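PDB 6NTR: ATP/GTP-binding site-containing protein A, which functions in the periplasm of Brucella abortus to maintain cell envelope integrity. Local coordinates for residues Phe125-Arg128 and His129-Leu133. Residues are numbered along the deposited sequence; the frame is centred on the assembly and turned at random.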
loop_
_atom_site.group_PDB
_atom_site.type_symbol
_atom_site.label_atom_id
_atom_site.label_comp_id
_atom_site.label_asym_id
_atom_site.label_seq_id
_atom_site.Cartn_x
_atom_site.Cartn_y
_atom_site.Cartn_z
ATOM N N PHE A 125 12.148 2.817 1.354
ATOM C CA PHE A 125 11.008 3.098 0.521
ATOM C C PHE A 125 10.234 1.835 0.261
ATOM O O PHE A 125 10.694 0.763 0.536
ATOM C CB PHE A 125 11.400 3.865 -0.750
ATOM C CG PHE A 125 12.071 5.176 -0.483
ATOM C CD1 PHE A 125 11.464 6.128 0.255
ATOM C CD2 PHE A 125 13.319 5.420 -0.946
ATOM C CE1 PHE A 125 12.076 7.321 0.520
ATOM C CE2 PHE A 125 13.940 6.607 -0.692
ATOM C CZ PHE A 125 13.321 7.560 0.045
ATOM N N PRO A 126 9.069 1.966 -0.370
ATOM C CA PRO A 126 8.164 0.831 -0.509
ATOM C C PRO A 126 8.699 -0.404 -1.180
ATOM O O PRO A 126 8.381 -1.475 -0.693
ATOM C CB PRO A 126 7.032 1.408 -1.349
ATOM C CG PRO A 126 6.994 2.833 -0.958
ATOM C CD PRO A 126 8.418 3.231 -0.738
ATOM N N THR A 127 9.440 -0.311 -2.263
ATOM C CA THR A 127 9.941 -1.546 -2.815
ATOM C C THR A 127 10.948 -2.238 -1.900
ATOM O O THR A 127 10.920 -3.443 -1.781
ATOM C CB THR A 127 10.451 -1.411 -4.240
ATOM O OG1 THR A 127 9.343 -1.102 -5.082
ATOM C CG2 THR A 127 11.036 -2.716 -4.692
ATOM N N ARG A 128 11.845 -1.478 -1.280
ATOM C CA ARG A 128 12.836 -2.075 -0.398
ATOM C C ARG A 128 12.161 -2.714 0.798
ATOM O O ARG A 128 12.407 -3.860 1.102
ATOM C CB ARG A 128 13.820 -1.020 0.075
ATOM C CG ARG A 128 15.230 -1.531 0.271
ATOM C CD ARG A 128 16.015 -1.436 -1.020
ATOM N NE ARG A 128 17.410 -1.096 -0.794
ATOM C CZ ARG A 128 18.347 -1.146 -1.727
ATOM N NH1 ARG A 128 18.043 -1.515 -2.957
ATOM N NH2 ARG A 128 19.589 -0.825 -1.427
ATOM N N HIS A 129 11.250 -1.976 1.418
ATOM C CA HIS A 129 10.453 -2.473 2.528
ATOM C C HIS A 129 9.704 -3.742 2.154
ATOM O O HIS A 129 9.628 -4.687 2.946
ATOM C CB HIS A 129 9.491 -1.375 2.951
ATOM C CG HIS A 129 8.700 -1.672 4.185
ATOM N ND1 HIS A 129 7.754 -2.671 4.246
ATOM C CD2 HIS A 129 8.662 -1.047 5.386
ATOM C CE1 HIS A 129 7.191 -2.670 5.442
ATOM N NE2 HIS A 129 7.721 -1.692 6.151
HETATM N N MSE A 130 9.135 -3.782 0.966
HETATM C CA MSE A 130 8.457 -4.970 0.538
HETATM C C MSE A 130 9.491 -6.068 0.452
HETATM O O MSE A 130 9.257 -7.153 0.939
HETATM C CB MSE A 130 7.742 -4.744 -0.786
HETATM C CG MSE A 130 6.288 -5.230 -0.768
HETATM SE SE MSE A 130 5.233 -4.778 0.840
HETATM C CE MSE A 130 5.558 -2.853 0.957
ATOM N N GLU A 131 10.658 -5.770 -0.127
ATOM C CA GLU A 131 11.690 -6.789 -0.290
ATOM C C GLU A 131 12.169 -7.305 1.053
ATOM O O GLU A 131 12.412 -8.503 1.218
ATOM C CB GLU A 131 12.868 -6.230 -1.085
ATOM C CG GLU A 131 12.597 -6.079 -2.550
ATOM C CD GLU A 131 13.817 -5.636 -3.311
ATOM O OE1 GLU A 131 14.345 -4.544 -3.007
ATOM O OE2 GLU A 131 14.254 -6.379 -4.211
ATOM N N GLU A 132 12.320 -6.409 2.020
ATOM C CA GLU A 132 12.725 -6.805 3.363
ATOM C C GLU A 132 11.666 -7.661 4.034
ATOM O O GLU A 132 11.984 -8.548 4.829
ATOM C CB GLU A 132 12.986 -5.556 4.183
ATOM C CG GLU A 132 13.350 -5.793 5.588
ATOM C CD GLU A 132 13.317 -4.504 6.344
ATOM O OE1 GLU A 132 12.214 -3.914 6.420
ATOM O OE2 GLU A 132 14.387 -4.067 6.823
ATOM N N LEU A 133 10.400 -7.366 3.771
ATOM C CA LEU A 133 9.334 -8.188 4.310
ATOM C C LEU A 133 9.445 -9.611 3.801
ATOM O O LEU A 133 9.333 -10.560 4.580
ATOM C CB LEU A 133 7.995 -7.569 3.944
ATOM C CG LEU A 133 6.681 -8.330 4.088
ATOM C CD1 LEU A 133 6.604 -9.147 5.344
ATOM C CD2 LEU A 133 5.594 -7.306 4.103
HETATM O O HOH W 1 15.080 -2.286 -4.390
#
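F125 is the N-cap of helix 126-138, and its carbonyl O accepts the N-H of H129 at 2.9 Å in a nearly straight bond (176° at the hydrogen). The same i to i+4 pattern links M130 N to P126 O and E131 N to T127 O, and E132 N closes on R128 O at 2.7 Å. P126 fits the first turn, where a proline's missing N-H costs no helix bond. On M130, a selenomethionine, the chain bends at chi2 and chi3, which brings CE back to 3.5 Å from P126 O. In this beta-barrel-like protein the helix follows strand 116-121, and E72 of strand 62-72 takes the N-H of T127, while the F125 ring stacks on F79. E131 lays CG 3.2 Å from T127 O; with CG beside its backbone N (chi1 -74°) and an extended chain beyond, the carboxylate reaches back past T127 CG2 toward R128. Guanidinium and carboxylate planes stand 45° apart, and NH1 of R128 stays 4.8 Å from OE1 of E131. A water bridges them, donating to that OE1 at 2.7 Å and weakly accepting from NH1 at the guanidinium edge. NE2 of H129 is hydrogen-bonded to OG1 of T161 in strand 159-165.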